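Local coordinates for protein CHAD domain (Ricinus communis, PDB 6QV5) that probably binds inorganic polyphosphate as an all-helical module built from helical bundles, and carries a zinc ion bound by histidines, at residues A[72-77]-A[216-221]. Residues are numbered along the deposited sequence; the frame is centred on the assembly and turned at random.
Sequences KLFDAV and EFFHGL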
loop_
_atom_site.group_PDB
_atom_site.type_symbol
_atom_site.label_atom_id
_atom_site.label_comp_id
_atom_site.label_asym_id
_atom_site.label_seq_id
_atom_site.Cartn_x
_atom_site.Cartn_y
_atom_site.Cartn_z
ATOM N N LYS A 72 8.333 9.755 3.144
ATOM C CA LYS A 72 7.433 10.900 3.275
ATOM C C LYS A 72 7.510 11.510 4.678
ATOM O O LYS A 72 7.525 12.736 4.802
ATOM C CB LYS A 72 5.991 10.505 2.922
ATOM C CG LYS A 72 5.125 11.685 2.480
ATOM C CD LYS A 72 3.830 11.244 1.789
ATOM C CE LYS A 72 3.982 10.980 0.303
ATOM N NZ LYS A 72 4.205 12.229 -0.475
ATOM N N LEU A 73 7.563 10.664 5.730
ATOM C CA LEU A 73 7.665 11.141 7.112
ATOM C C LEU A 73 9.077 11.640 7.444
ATOM O O LEU A 73 9.218 12.587 8.219
ATOM C CB LEU A 73 7.150 10.116 8.149
ATOM C CG LEU A 73 7.710 8.692 8.116
ATOM C CD1 LEU A 73 8.846 8.522 9.114
ATOM C CD2 LEU A 73 6.625 7.684 8.426
ATOM N N PHE A 74 10.112 11.024 6.835
ATOM C CA PHE A 74 11.518 11.398 7.017
ATOM C C PHE A 74 11.963 12.521 6.057
ATOM O O PHE A 74 13.124 12.919 6.108
ATOM C CB PHE A 74 12.444 10.172 6.844
ATOM C CG PHE A 74 12.503 9.174 7.980
ATOM C CD1 PHE A 74 12.886 9.568 9.256
ATOM C CD2 PHE A 74 12.276 7.822 7.750
ATOM C CE1 PHE A 74 12.967 8.640 10.298
ATOM C CE2 PHE A 74 12.354 6.895 8.792
ATOM C CZ PHE A 74 12.696 7.311 10.059
ATOM N N ASP A 75 11.053 13.023 5.189
ATOM C CA ASP A 75 11.321 14.059 4.177
ATOM C C ASP A 75 11.903 15.367 4.734
ATOM O O ASP A 75 12.760 15.966 4.081
ATOM C CB ASP A 75 10.061 14.347 3.339
ATOM C CG ASP A 75 10.308 15.203 2.110
ATOM O OD1 ASP A 75 10.884 14.682 1.129
ATOM O OD2 ASP A 75 9.923 16.392 2.128
ATOM N N ALA A 76 11.443 15.807 5.922
ATOM C CA ALA A 76 11.917 17.038 6.561
ATOM C C ALA A 76 13.353 16.922 7.082
ATOM O O ALA A 76 14.153 17.834 6.863
ATOM C CB ALA A 76 10.977 17.447 7.685
ATOM N N VAL A 77 13.681 15.801 7.757
ATOM C CA VAL A 77 15.014 15.554 8.325
ATOM C C VAL A 77 16.019 15.050 7.273
ATOM O O VAL A 77 17.193 15.418 7.326
ATOM C CB VAL A 77 14.993 14.643 9.586
ATOM C CG1 VAL A 77 14.404 15.374 10.788
ATOM C CG2 VAL A 77 14.269 13.319 9.337
ATOM N N GLU A 216 3.826 0.985 13.076
ATOM C CA GLU A 216 4.534 -0.291 12.943
ATOM C C GLU A 216 6.046 -0.052 12.938
ATOM O O GLU A 216 6.797 -0.899 13.424
ATOM C CB GLU A 216 4.108 -1.027 11.668
ATOM C CG GLU A 216 2.773 -1.746 11.777
ATOM C CD GLU A 216 2.233 -2.348 10.490
ATOM O OE1 GLU A 216 2.594 -1.863 9.392
ATOM O OE2 GLU A 216 1.431 -3.304 10.586
ATOM N N PHE A 217 6.488 1.105 12.385
ATOM C CA PHE A 217 7.895 1.511 12.319
ATOM C C PHE A 217 8.438 1.824 13.713
ATOM O O PHE A 217 9.519 1.351 14.065
ATOM C CB PHE A 217 8.085 2.734 11.395
ATOM C CG PHE A 217 7.777 2.555 9.926
ATOM C CD1 PHE A 217 8.048 1.352 9.280
ATOM C CD2 PHE A 217 7.287 3.612 9.169
ATOM C CE1 PHE A 217 7.783 1.197 7.917
ATOM C CE2 PHE A 217 7.019 3.454 7.807
ATOM C CZ PHE A 217 7.272 2.249 7.190
ATOM N N PHE A 218 7.684 2.617 14.499
ATOM C CA PHE A 218 8.037 3.018 15.862
ATOM C C PHE A 218 7.245 2.178 16.886
ATOM O O PHE A 218 6.736 2.714 17.872
ATOM C CB PHE A 218 7.786 4.529 16.054
ATOM C CG PHE A 218 8.527 5.444 15.103
ATOM C CD1 PHE A 218 9.839 5.826 15.360
ATOM C CD2 PHE A 218 7.900 5.954 13.973
ATOM C CE1 PHE A 218 10.515 6.690 14.494
ATOM C CE2 PHE A 218 8.579 6.810 13.101
ATOM C CZ PHE A 218 9.882 7.174 13.368
ATOM N N HIS A 219 7.168 0.852 16.648
ATOM C CA HIS A 219 6.434 -0.131 17.454
ATOM C C HIS A 219 6.883 -0.218 18.927
ATOM O O HIS A 219 6.035 -0.145 19.819
ATOM C CB HIS A 219 6.477 -1.517 16.776
ATOM C CG HIS A 219 5.892 -2.626 17.596
ATOM N ND1 HIS A 219 6.690 -3.618 18.136
ATOM C CD2 HIS A 219 4.608 -2.851 17.958
ATOM C CE1 HIS A 219 5.869 -4.417 18.798
ATOM N NE2 HIS A 219 4.607 -3.995 18.722
ATOM N N GLY A 220 8.187 -0.367 19.161
ATOM C CA GLY A 220 8.758 -0.488 20.502
ATOM C C GLY A 220 8.848 0.789 21.320
ATOM O O GLY A 220 9.379 0.767 22.434
ATOM N N LEU A 221 8.323 1.905 20.783
ATOM C CA LEU A 221 8.334 3.230 21.408
ATOM C C LEU A 221 7.013 3.586 22.103
ATOM O O LEU A 221 6.996 4.469 22.963
ATOM C CB LEU A 221 8.649 4.287 20.332
ATOM C CG LEU A 221 10.103 4.752 20.188
ATOM C CD1 LEU A 221 10.993 3.662 19.608
ATOM C CD2 LEU A 221 10.182 5.954 19.282
#
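Two helix ends of the all-helical CHAD fold meet here, the C-terminal ends of helices 54-73 and 198-217, where Leu73 and Phe74 meet Phe217 and Phe218. The closest CA atoms, those of Leu73 and Phe217, are 11.0 Å apart; the gap is bridged by side chains alone, and no hydrogen bond crosses it.

Leu73 does the central work by splitting its two methyls between two rings. Its CD2 comes to the edge of the Phe217 ring, close to the ring plane, 4.2 Å from Phe217 CD2. The other methyl, Leu73 CD1, reaches the edge of the Phe218 ring in the same manner, 4.3 Å from Phe218 CE2. With CG placed between the backbone N and the carbonyl carbon (chi1 53°), the branch spreads its methyls toward the two rings. CD1 of Leu73 also sits over the centre of the neighbouring Phe74 ring, 3.7 Å above its plane, so this methyl joins the phenylalanines that follow the two helices, Phe74 and Phe218.

Phe218 is the first residue after helix 198-217 to leave helical phi/psi, and its CB points toward 72-77. Helix 26-42 closes the cluster through Ile33, which touches Phe74, Phe217 and Phe218, while Phe174 of helix 171-192 meets the Phe74 ring nearly parallel. Between 72-77 and 216-221 themselves, the rings of Phe74 and Phe218 approach obliquely, Phe74 CZ lying 4.3 Å from Phe218 CZ.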